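HD-GYP domain-containing protein (Bdellovibrio bacteriovorus, PDB 3TM8) is an unconventional HD-GYP protein that binds two iron ions and probably belongs to the cyclic-di-GMP phosphodiesterases, although its own activity is not established. Local coordinates at residues A286-R289 / L290-E294; D80-N83 / S84-Y88; G56-E60 / G61-K65; A120-V123 / F124-E128; Y88-K91 / N92-A96. One frame throughout, in Å; residues are numbered along the deposited sequence. Where two conformers were deposited one is given.

Contact 1. Residues A286-R289 / L290-E294. With PO4 (phosphate ion), chain C.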
# COMPACT_ATOMS: atom_id res chain seq x y z
N ALA A 286 4.60 9.56 7.28
CA ALA A 286 5.80 10.37 7.35
C ALA A 286 7.01 9.47 7.52
O ALA A 286 8.07 9.71 6.95
CB ALA A 286 5.69 11.37 8.49
N MET A 287 6.85 8.41 8.32
CA MET A 287 7.93 7.45 8.52
C MET A 287 8.27 6.69 7.22
O MET A 287 9.44 6.59 6.87
CB MET A 287 7.63 6.52 9.70
CG MET A 287 7.61 7.26 11.05
SD MET A 287 9.24 7.74 11.68
CE MET A 287 9.75 6.20 12.43
N ASP A 288 7.27 6.17 6.51
CA ASP A 288 7.59 5.44 5.28
C ASP A 288 8.10 6.36 4.18
O ASP A 288 8.92 5.95 3.37
CB ASP A 288 6.44 4.59 4.75
CG ASP A 288 6.90 3.65 3.64
OD1 ASP A 288 7.92 2.96 3.85
OD2 ASP A 288 6.28 3.62 2.55
N ARG A 289 7.63 7.61 4.14
CA ARG A 289 8.19 8.53 3.15
C ARG A 289 9.69 8.66 3.38
O ARG A 289 10.47 8.59 2.44
CB ARG A 289 7.51 9.90 3.13
CG ARG A 289 8.43 11.02 2.62
CD ARG A 289 7.68 12.22 2.07
NE ARG A 289 7.23 12.00 0.70
CZ ARG A 289 8.01 12.05 -0.38
NH1 ARG A 289 9.31 12.31 -0.26
NH2 ARG A 289 7.49 11.82 -1.58
N LEU A 290 10.11 8.84 4.63
CA LEU A 290 11.53 8.97 4.92
C LEU A 290 12.29 7.72 4.48
O LEU A 290 13.32 7.81 3.82
CB LEU A 290 11.80 9.24 6.41
CG LEU A 290 11.34 10.61 6.90
CD1 LEU A 290 11.76 10.81 8.36
CD2 LEU A 290 11.89 11.72 6.02
N ILE A 291 11.75 6.56 4.84
CA ILE A 291 12.46 5.32 4.61
C ILE A 291 12.46 4.90 3.14
O ILE A 291 13.51 4.54 2.58
CB ILE A 291 11.88 4.21 5.50
CG1 ILE A 291 12.17 4.53 6.96
CG2 ILE A 291 12.43 2.86 5.10
CD1 ILE A 291 11.32 3.76 7.95
N THR A 292 11.30 4.98 2.50
CA THR A 292 11.13 4.49 1.13
C THR A 292 11.42 5.54 0.05
O THR A 292 12.05 5.23 -0.96
CB THR A 292 9.73 3.89 0.95
OG1 THR A 292 9.64 2.71 1.75
CG2 THR A 292 9.47 3.52 -0.52
N PHE A 293 10.98 6.78 0.26
CA PHE A 293 11.13 7.82 -0.77
C PHE A 293 12.35 8.71 -0.56
O PHE A 293 12.77 9.40 -1.48
CB PHE A 293 9.89 8.71 -0.87
CG PHE A 293 8.63 8.00 -1.30
CD1 PHE A 293 8.64 7.08 -2.34
CD2 PHE A 293 7.43 8.31 -0.69
CE1 PHE A 293 7.46 6.45 -2.74
CE2 PHE A 293 6.25 7.69 -1.08
CZ PHE A 293 6.27 6.76 -2.11
N GLU A 294 12.92 8.73 0.65
CA GLU A 294 14.01 9.67 0.94
C GLU A 294 15.30 8.98 1.38
O GLU A 294 16.30 9.64 1.67
CB GLU A 294 13.55 10.74 1.95
CG GLU A 294 12.28 11.46 1.50
CD GLU A 294 11.99 12.78 2.20
OE1 GLU A 294 12.84 13.25 2.99
OE2 GLU A 294 10.91 13.36 1.94
P PO4 C . 3.71 11.18 0.22
O1 PO4 C . 4.86 11.56 -0.67
O2 PO4 C . 3.72 9.71 0.57
O3 PO4 C . 3.83 11.89 1.59
O4 PO4 C . 2.40 11.65 -0.39
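Arg289 crosses Phe293 at about a right angle, its guanidinium plane turned 36° from the ring; Phe293 CD2 lies over one guanidinium face, displaced toward the rim, 3.6 Å from Arg289 NH2. The edge of the same group is taken up by anions. Arg289 NH1 makes a salt bridge to Glu294 OE2 at 2.9 Å, nearly in the guanidinium plane and on the anti lone pair of the carboxylate. Arg289 NE and NH2 each donate to PO4 O1 at 2.8 Å, a fork that fixes the rotation of the group. A bend at chi3 (-81°) brings the guanidinium back beside Phe293, and the carbonyls of Leu214 and Gln216 take further N-H groups. Asp288 and Thr292 pair one turn apart: Thr292 OG1 donates to Asp288 OD1 at 2.7 Å, on the syn side but out of the carboxylate plane. Asp288 OD2 meanwhile accepts from His170 ND1, making Asp288 a second-shell residue that orients an iron ligand. Beneath, Thr292 N reaches Asp288 O at 2.7 Å, while the Phe293 N to Arg289 O bond is more bent, 138° at the hydrogen. The phosphate, probably from the crystallisation liquor, is also bound by His207, Trp229 and Asn285, the last an iron ligand; such an anion pocket beside a di-iron centre is consistent with the phosphodiester-binding site of an HD-GYP domain.

Contact 2. Residues D80-N83 / S84-Y88; sequences DEEN and SYRTY
Asn83 O receives the backbone N-H of Thr87 at 3.0 Å, and in one of the two conformers of that residue Thr87 OG1 approaches Asn83 O at 3.2 Å. The backbone bond is sound, with an angle of 161° at the hydrogen; the hydroxyl bond is not settled, since the proton may go instead to Ser84 O. With chi1 at 59° in this conformer, Thr87 OG1 sits between its own backbone N and carbonyl carbon, which folds the hydroxyl back toward the preceding turn.

The shortest backbone bond across the segments runs from Arg86 N to Glu82 O, 2.9 Å. Above that turn, the Arg86 side chain bends at chi3 and lays one guanidinium face over the backbone, with Asn83 CA near its rim. Glu82, extended beyond CG, crosses Arg86 at a slant, Glu82 CG lying 3.5 Å from Arg86 NH1, but the charged ends remain apart: the salt bridge from Glu82 OE2 to Arg86 NH1 is long, at 3.9 Å, and the two flat groups are turned 44° from each other. Together these residues form the first turns of helix 82-97, with Glu81 at the N-cap position and its carbonyl oxygen accepting from Tyr85 N. The Glu81 carboxylate is directed elsewhere, to Arg55 and to the backbone N of Asn40.

A water joins the two sides of this opening turn, donating to Asp80 O and accepting from Ser84 N at 3.0 Å. Ser84 OG, in one of two conformers, bonds instead to Asp38 O, and Tyr85 touches Ile26 of strand 23-27 and bonds its hydroxyl to Thr30 OG1.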
# COMPACT_ATOMS: atom_id res chain seq x y z
N ASP A 80 -7.45 -16.63 -23.53
CA ASP A 80 -7.88 -18.02 -23.46
C ASP A 80 -7.39 -18.70 -22.18
O ASP A 80 -7.89 -19.76 -21.81
CB ASP A 80 -7.40 -18.79 -24.70
CG ASP A 80 -8.10 -18.34 -25.97
OD1 ASP A 80 -9.13 -17.64 -25.87
OD2 ASP A 80 -7.63 -18.70 -27.08
N GLU A 81 -6.44 -18.08 -21.50
CA GLU A 81 -5.91 -18.63 -20.25
C GLU A 81 -6.39 -17.86 -19.01
O GLU A 81 -5.89 -18.06 -17.90
CB GLU A 81 -4.37 -18.68 -20.30
CG GLU A 81 -3.82 -19.60 -21.37
CD GLU A 81 -2.39 -20.02 -21.11
OE1 GLU A 81 -1.49 -19.15 -21.16
OE2 GLU A 81 -2.16 -21.21 -20.85
N GLU A 82 -7.37 -16.99 -19.20
CA GLU A 82 -7.83 -16.15 -18.09
C GLU A 82 -8.41 -16.97 -16.94
O GLU A 82 -8.22 -16.64 -15.77
CB GLU A 82 -8.83 -15.11 -18.58
CG GLU A 82 -9.18 -14.07 -17.52
CD GLU A 82 -9.97 -12.91 -18.08
OE1 GLU A 82 -10.40 -12.98 -19.25
OE2 GLU A 82 -10.16 -11.91 -17.35
N ASN A 83 -9.10 -18.06 -17.27
CA ASN A 83 -9.66 -18.90 -16.21
C ASN A 83 -8.55 -19.50 -15.34
O ASN A 83 -8.69 -19.57 -14.11
CB ASN A 83 -10.56 -20.00 -16.78
CG ASN A 83 -11.14 -20.89 -15.71
OD1 ASN A 83 -11.93 -20.45 -14.87
ND2 ASN A 83 -10.74 -22.16 -15.72
N SER A 84 -7.46 -19.93 -15.96
CA SER A 84 -6.32 -20.45 -15.21
C SER A 84 -5.76 -19.40 -14.25
O SER A 84 -5.41 -19.70 -13.11
CB SER A 84 -5.23 -20.94 -16.16
OG SER A 84 -4.09 -21.37 -15.43
N TYR A 85 -5.68 -18.16 -14.72
CA TYR A 85 -5.22 -17.05 -13.89
C TYR A 85 -6.18 -16.79 -12.73
O TYR A 85 -5.76 -16.62 -11.58
CB TYR A 85 -5.04 -15.78 -14.72
CG TYR A 85 -4.80 -14.57 -13.85
CD1 TYR A 85 -3.56 -14.36 -13.25
CD2 TYR A 85 -5.82 -13.68 -13.57
CE1 TYR A 85 -3.34 -13.27 -12.43
CE2 TYR A 85 -5.61 -12.59 -12.75
CZ TYR A 85 -4.38 -12.39 -12.18
OH TYR A 85 -4.19 -11.30 -11.36
N ARG A 86 -7.47 -16.74 -13.02
CA ARG A 86 -8.44 -16.46 -11.96
C ARG A 86 -8.39 -17.52 -10.87
O ARG A 86 -8.48 -17.20 -9.67
CB ARG A 86 -9.86 -16.35 -12.53
CG ARG A 86 -10.12 -15.09 -13.37
CD ARG A 86 -11.61 -14.91 -13.65
NE ARG A 86 -12.18 -16.07 -14.33
CZ ARG A 86 -12.49 -16.11 -15.62
NH1 ARG A 86 -12.30 -15.04 -16.39
NH2 ARG A 86 -13.00 -17.21 -16.14
N THR A 87 -8.25 -18.78 -11.26
CA THR A 87 -8.19 -19.86 -10.27
C THR A 87 -6.87 -19.81 -9.50
O THR A 87 -6.84 -20.07 -8.30
CB THR A 87 -8.42 -21.26 -10.89
OG1 THR A 87 -7.44 -21.52 -11.90
CG2 THR A 87 -9.81 -21.34 -11.49
N TYR A 88 -5.79 -19.46 -10.19
CA TYR A 88 -4.50 -19.28 -9.53
C TYR A 88 -4.59 -18.23 -8.43
O TYR A 88 -4.14 -18.44 -7.30
CB TYR A 88 -3.46 -18.86 -10.58
CG TYR A 88 -2.19 -18.25 -10.02
CD1 TYR A 88 -1.09 -19.04 -9.70
CD2 TYR A 88 -2.10 -16.87 -9.83
CE1 TYR A 88 0.07 -18.47 -9.18
CE2 TYR A 88 -0.95 -16.31 -9.32
CZ TYR A 88 0.12 -17.10 -8.99
OH TYR A 88 1.26 -16.49 -8.49
O HOH W 1 -8.18 -20.73 -18.73

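Contact 3. Residues G56-E60 / G61-K65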
# COMPACT_ATOMS: atom_id res chain seq x y z
N GLY A 56 4.38 -23.09 -15.46
CA GLY A 56 5.20 -23.84 -14.53
C GLY A 56 6.05 -22.98 -13.61
O GLY A 56 6.62 -23.47 -12.64
N ASP A 57 6.15 -21.68 -13.91
CA ASP A 57 6.95 -20.78 -13.08
C ASP A 57 6.30 -20.47 -11.72
O ASP A 57 5.08 -20.51 -11.58
CB ASP A 57 7.25 -19.47 -13.80
CG ASP A 57 8.20 -19.63 -14.97
OD1 ASP A 57 8.75 -20.74 -15.15
OD2 ASP A 57 8.40 -18.65 -15.71
N SER A 58 7.12 -20.16 -10.73
CA SER A 58 6.61 -19.69 -9.44
C SER A 58 7.53 -18.60 -8.90
O SER A 58 8.57 -18.31 -9.49
CB SER A 58 6.47 -20.84 -8.43
OG SER A 58 7.73 -21.43 -8.18
N PHE A 59 7.14 -17.98 -7.78
CA PHE A 59 7.76 -16.72 -7.39
C PHE A 59 8.09 -16.60 -5.92
O PHE A 59 8.29 -15.50 -5.40
CB PHE A 59 6.88 -15.57 -7.90
CG PHE A 59 6.72 -15.62 -9.37
CD1 PHE A 59 7.75 -15.19 -10.20
CD2 PHE A 59 5.60 -16.21 -9.95
CE1 PHE A 59 7.65 -15.30 -11.56
CE2 PHE A 59 5.50 -16.32 -11.33
CZ PHE A 59 6.52 -15.87 -12.13
N GLU A 60 8.20 -17.75 -5.27
CA GLU A 60 8.55 -17.78 -3.85
C GLU A 60 10.03 -17.45 -3.63
O GLU A 60 10.88 -17.71 -4.50
CB GLU A 60 8.19 -19.14 -3.25
CG GLU A 60 9.19 -20.27 -3.51
CD GLU A 60 9.11 -20.88 -4.91
OE1 GLU A 60 8.25 -20.47 -5.72
OE2 GLU A 60 9.91 -21.80 -5.19
N GLY A 61 10.35 -16.88 -2.47
CA GLY A 61 11.74 -16.60 -2.12
C GLY A 61 12.46 -15.74 -3.15
O GLY A 61 11.94 -14.72 -3.59
N GLU A 62 13.66 -16.17 -3.54
CA GLU A 62 14.48 -15.41 -4.47
C GLU A 62 13.90 -15.35 -5.88
O GLU A 62 14.29 -14.51 -6.69
CB GLU A 62 15.91 -15.97 -4.52
CG GLU A 62 16.66 -15.85 -3.21
CD GLU A 62 18.09 -16.35 -3.30
OE1 GLU A 62 18.46 -16.90 -4.36
OE2 GLU A 62 18.84 -16.19 -2.32
N ARG A 63 12.95 -16.23 -6.17
CA ARG A 63 12.32 -16.22 -7.49
C ARG A 63 11.54 -14.93 -7.72
O ARG A 63 11.28 -14.55 -8.86
CB ARG A 63 11.42 -17.44 -7.68
CG ARG A 63 12.20 -18.74 -7.79
CD ARG A 63 11.29 -19.96 -7.94
NE ARG A 63 12.08 -21.16 -8.17
CZ ARG A 63 11.62 -22.40 -8.07
NH1 ARG A 63 10.36 -22.62 -7.73
NH2 ARG A 63 12.43 -23.43 -8.31
N LEU A 64 11.17 -14.25 -6.64
CA LEU A 64 10.43 -13.00 -6.78
C LEU A 64 11.26 -11.91 -7.44
O LEU A 64 10.71 -10.96 -7.98
CB LEU A 64 9.90 -12.53 -5.42
CG LEU A 64 8.93 -11.35 -5.47
CD1 LEU A 64 7.74 -11.63 -6.38
CD2 LEU A 64 8.48 -11.00 -4.06
N LYS A 65 12.58 -12.04 -7.40
CA LYS A 65 13.46 -11.05 -8.02
C LYS A 65 13.16 -10.86 -9.51
O LYS A 65 13.40 -9.79 -10.06
CB LYS A 65 14.93 -11.42 -7.80
CG LYS A 65 15.35 -11.38 -6.35
CD LYS A 65 16.77 -11.89 -6.18
CE LYS A 65 17.14 -12.04 -4.72
NZ LYS A 65 18.45 -12.72 -4.55
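Arg63 NH1 is shared by two oxygens, forming a salt bridge with Glu60 OE2 at 2.7 Å and a hydrogen bond to Ser58 OG at 2.9 Å. The serine lies near the guanidinium edge, though tilted out of its plane, and the bond is bent. Ser58 OG in turn donates to Glu60 OE1 at 2.7 Å, on the syn lone pair, so hydroxyl, carboxylate and guanidinium close a small polar ring. The ring flanks a type II' beta-turn, Glu60 to Arg63, in the connection between strands 48-53 and 74-78, where an irregular loop passes into the 3-10 segment 62-65.

Torsions account for the ring. Glu60 CG lies between its backbone N and carbonyl carbon (chi1 80°), and a second bend at chi2 curls the carboxylate back over the loop; Arg63 is extended from CG to NE and runs beside it in the same direction. The carboxylate and guanidinium planes are nearly perpendicular, 80° apart, and a single close N-O pair, NH1 with OE2, joins them.

The backbone closes the turn below: Arg63 N donates to Glu60 O at 3.0 Å, and Leu64 N to Gly61 O. Gly61 heads the turn with phi at 56°, a conformation readily reached without a side chain. Further out the packing becomes apolar. Phe59 CB faces Leu64 CD1 at 4.3 Å, and the Phe59 side chain touches Leu67. Leu64 also lies against Arg32, a residue of another loop. Phe59 CD1, at the ring edge, stands 3.8 Å from Arg63 O.

Contact 4. Residues A120-V123 / F124-E128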
# COMPACT_ATOMS: atom_id res chain seq x y z
N ALA A 120 -6.04 -2.15 -4.02
CA ALA A 120 -5.91 -0.70 -4.02
C ALA A 120 -5.85 -0.16 -5.45
O ALA A 120 -6.51 0.82 -5.78
CB ALA A 120 -4.68 -0.27 -3.26
N GLU A 121 -5.05 -0.81 -6.29
CA GLU A 121 -4.91 -0.39 -7.67
C GLU A 121 -6.26 -0.47 -8.38
O GLU A 121 -6.59 0.40 -9.18
CB GLU A 121 -3.88 -1.26 -8.39
CG GLU A 121 -2.45 -1.10 -7.88
CD GLU A 121 -1.45 -1.93 -8.67
OE1 GLU A 121 -1.13 -3.06 -8.23
OE2 GLU A 121 -0.99 -1.45 -9.72
N GLU A 122 -7.02 -1.51 -8.10
CA GLU A 122 -8.33 -1.67 -8.73
C GLU A 122 -9.24 -0.49 -8.37
O GLU A 122 -9.95 0.04 -9.22
CB GLU A 122 -8.94 -3.02 -8.33
CG GLU A 122 -10.41 -3.16 -8.62
CD GLU A 122 -10.75 -3.27 -10.08
OE1 GLU A 122 -9.84 -3.53 -10.89
OE2 GLU A 122 -11.94 -3.09 -10.40
N VAL A 123 -9.21 -0.05 -7.11
CA VAL A 123 -9.98 1.13 -6.73
C VAL A 123 -9.44 2.41 -7.41
O VAL A 123 -10.22 3.21 -7.94
CB VAL A 123 -10.00 1.29 -5.19
CG1 VAL A 123 -10.66 2.61 -4.79
CG2 VAL A 123 -10.72 0.09 -4.53
N PHE A 124 -8.13 2.58 -7.44
CA PHE A 124 -7.55 3.77 -8.10
C PHE A 124 -7.98 3.84 -9.57
O PHE A 124 -8.22 4.92 -10.11
CB PHE A 124 -6.02 3.74 -8.05
CG PHE A 124 -5.42 3.95 -6.68
CD1 PHE A 124 -6.19 4.34 -5.58
CD2 PHE A 124 -4.06 3.76 -6.50
CE1 PHE A 124 -5.58 4.53 -4.34
CE2 PHE A 124 -3.46 3.94 -5.27
CZ PHE A 124 -4.23 4.32 -4.19
N GLU A 125 -8.05 2.69 -10.23
CA GLU A 125 -8.35 2.64 -11.66
C GLU A 125 -9.85 2.75 -11.92
O GLU A 125 -10.28 3.20 -12.98
CB GLU A 125 -7.79 1.36 -12.29
CG GLU A 125 -6.27 1.30 -12.34
CD GLU A 125 -5.74 -0.08 -12.69
OE1 GLU A 125 -6.43 -0.82 -13.43
OE2 GLU A 125 -4.64 -0.44 -12.22
N ASN A 126 -10.64 2.35 -10.93
CA ASN A 126 -12.09 2.26 -11.07
C ASN A 126 -12.79 2.83 -9.84
O ASN A 126 -13.50 2.11 -9.14
CB ASN A 126 -12.52 0.81 -11.27
CG ASN A 126 -11.79 0.15 -12.41
OD1 ASN A 126 -12.15 0.34 -13.56
ND2 ASN A 126 -10.76 -0.61 -12.10
N PRO A 127 -12.58 4.11 -9.56
CA PRO A 127 -13.06 4.67 -8.29
C PRO A 127 -14.59 4.69 -8.15
O PRO A 127 -15.09 4.78 -7.03
CB PRO A 127 -12.48 6.09 -8.28
CG PRO A 127 -12.23 6.41 -9.73
CD PRO A 127 -11.82 5.10 -10.34
N GLU A 128 -15.31 4.59 -9.26
CA GLU A 128 -16.77 4.60 -9.21
C GLU A 128 -17.34 3.21 -8.93
O GLU A 128 -18.54 3.07 -8.69
CB GLU A 128 -17.34 5.13 -10.53
CG GLU A 128 -16.94 6.57 -10.84
CD GLU A 128 -17.91 7.58 -10.25
OE1 GLU A 128 -18.71 7.19 -9.37
OE2 GLU A 128 -17.88 8.75 -10.68
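With CG held beside its backbone N (chi1 -54°), Asn126 folds its amide back toward Glu122, and Asn126 ND2 donates to Glu122 O at 3.1 Å. The bond lies in the carbonyl plane, on a lone pair, and makes 151° at the hydrogen. Asn126 N also reaches Glu122 O and Val123 O, but both bonds are weak. Glu122 bends at chi2, which brings its carboxylate beside the same amide, the two planes 27° apart. Glu122 OE2 is 3.2 Å from Asn126 ND2 at a poor bonding angle; that oxygen is bonded to Ser132 OG, and OE1 pairs with Arg27.

This is the C-terminal end of helix 105-125. Asn126 is the first residue to leave helical angles, and Pro127 N, which has no hydrogen to give, comes 3.0 Å from Val123 O. Earlier in the turn, Phe124 N donates to Ala120 O at 2.9 Å, and the same carbonyl oxygen lies over one face of the Phe124 ring, displaced toward the rim. The ring packs on Leu202 and meets Tyr205, with the side chain of the iron ligand Asp204 about 6 Å from that of Phe124. Lys74 and Arg27 both form salt bridges with Glu125.

Contact 5. Residues Y88-K91 / N92-A96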
# COMPACT_ATOMS: atom_id res chain seq x y z
N TYR A 88 -5.79 -19.46 -10.19
CA TYR A 88 -4.50 -19.28 -9.53
C TYR A 88 -4.59 -18.23 -8.43
O TYR A 88 -4.14 -18.44 -7.30
CB TYR A 88 -3.46 -18.86 -10.58
CG TYR A 88 -2.19 -18.25 -10.02
CD1 TYR A 88 -1.09 -19.04 -9.70
CD2 TYR A 88 -2.10 -16.87 -9.83
CE1 TYR A 88 0.07 -18.47 -9.18
CE2 TYR A 88 -0.95 -16.31 -9.32
CZ TYR A 88 0.12 -17.10 -8.99
OH TYR A 88 1.26 -16.49 -8.49
N LEU A 89 -5.19 -17.10 -8.76
CA LEU A 89 -5.27 -16.00 -7.81
C LEU A 89 -6.14 -16.34 -6.61
O LEU A 89 -5.77 -16.10 -5.46
CB LEU A 89 -5.81 -14.75 -8.51
CG LEU A 89 -5.91 -13.51 -7.63
CD1 LEU A 89 -4.60 -13.23 -6.90
CD2 LEU A 89 -6.34 -12.31 -8.45
N GLN A 90 -7.30 -16.94 -6.88
CA GLN A 90 -8.20 -17.25 -5.79
C GLN A 90 -7.58 -18.30 -4.86
O GLN A 90 -7.69 -18.19 -3.63
CB GLN A 90 -9.54 -17.73 -6.33
CG GLN A 90 -10.62 -17.89 -5.25
CD GLN A 90 -10.94 -16.60 -4.49
OE1 GLN A 90 -10.77 -15.49 -4.99
NE2 GLN A 90 -11.43 -16.76 -3.26
N LYS A 91 -6.91 -19.29 -5.44
CA LYS A 91 -6.21 -20.28 -4.62
C LYS A 91 -5.09 -19.65 -3.79
O LYS A 91 -4.91 -19.98 -2.62
CB LYS A 91 -5.67 -21.40 -5.49
CG LYS A 91 -4.82 -22.42 -4.78
CD LYS A 91 -4.44 -23.53 -5.76
CE LYS A 91 -3.39 -24.47 -5.20
NZ LYS A 91 -2.95 -25.44 -6.25
N ASN A 92 -4.34 -18.73 -4.38
CA ASN A 92 -3.29 -18.04 -3.64
C ASN A 92 -3.85 -17.32 -2.43
O ASN A 92 -3.33 -17.45 -1.32
CB ASN A 92 -2.61 -17.01 -4.53
CG ASN A 92 -1.28 -17.48 -5.05
OD1 ASN A 92 -0.95 -18.67 -4.96
ND2 ASN A 92 -0.51 -16.55 -5.60
N ILE A 93 -4.90 -16.55 -2.63
CA ILE A 93 -5.53 -15.76 -1.57
C ILE A 93 -6.10 -16.65 -0.46
O ILE A 93 -5.91 -16.43 0.73
CB ILE A 93 -6.68 -14.91 -2.15
CG1 ILE A 93 -6.12 -13.72 -2.93
CG2 ILE A 93 -7.60 -14.43 -1.04
CD1 ILE A 93 -7.16 -12.99 -3.77
N GLU A 94 -6.85 -17.66 -0.88
CA GLU A 94 -7.47 -18.56 0.10
C GLU A 94 -6.41 -19.25 0.94
O GLU A 94 -6.52 -19.34 2.16
CB GLU A 94 -8.36 -19.58 -0.61
CG GLU A 94 -9.62 -18.97 -1.19
CD GLU A 94 -10.46 -19.96 -1.98
OE1 GLU A 94 -10.03 -21.11 -2.17
OE2 GLU A 94 -11.57 -19.56 -2.40
N THR A 95 -5.37 -19.75 0.28
CA THR A 95 -4.31 -20.45 1.00
C THR A 95 -3.53 -19.50 1.91
O THR A 95 -3.25 -19.84 3.05
CB THR A 95 -3.37 -21.24 0.04
OG1 THR A 95 -2.69 -20.34 -0.83
CG2 THR A 95 -4.17 -22.20 -0.80
N ALA A 96 -3.22 -18.30 1.42
CA ALA A 96 -2.43 -17.34 2.20
C ALA A 96 -3.12 -16.86 3.48
O ALA A 96 -2.48 -16.73 4.52
CB ALA A 96 -2.04 -16.16 1.34
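Gln90 NE2 donates to Glu94 OE2 at 2.9 Å, the one settled side-chain hydrogen bond between the segments, and a straight one at 170°. The carboxylate oxygen lies in the amide plane of Gln90, yet the donor meets it on the anti side and well out of the carboxylate plane, and the flat groups stand 84° apart. A bend at chi2 in Gln90 swings its amide along the helix toward Glu94.

Backbone bonds repeat at each step; Ile93 N to Leu89 O, at 3.0 Å, is typical. Thr95 N donates to Lys91 O, and Thr95 OG1 comes to 2.9 Å from Lys91 O, though its proton could go instead to Asn92 O.

Between flat groups, Asn92 places its amide obliquely to the Tyr88 ring, with Asn92 ND2 3.5 Å from Tyr88 CZ and the planes 49° apart. The amide is satisfied from outside: OD1 accepts from Gln35 and ND2 donates to Arg32 O.

Apolar contact is light, Leu89 CD1 meeting Ile93 CD1 at 4.1 Å in one of two Ile93 conformers. With Gln90, Lys91 and Glu94 exposed, and Tyr88, Asn92 and Ala96 buried, the last two against helix 105-125, helix 82-97 is amphipathic here.

Contacts 2 and 5 share Tyr88 and follow one another along helix 82-97, from its solvent-facing start to a stretch that packs partly on helix 105-125, whose far end carries contact 4. Contact 3 is a loop turn on the same side of the chain's centre, its nearest atoms about 5 Å from both. Contact 1 lies across the centre from contacts 2, 4 and 5. It is the most buried by residue count and reaches the iron site through Asp288, hydrogen-bonded to the ligand His170, whereas contact 4 comes near it at Phe124. Charge is tightly paired in contacts 1 and 3, but loosely in contact 2; contact 5 relies on an amide-carboxylate bond, and contact 4 on an amide-carbonyl one.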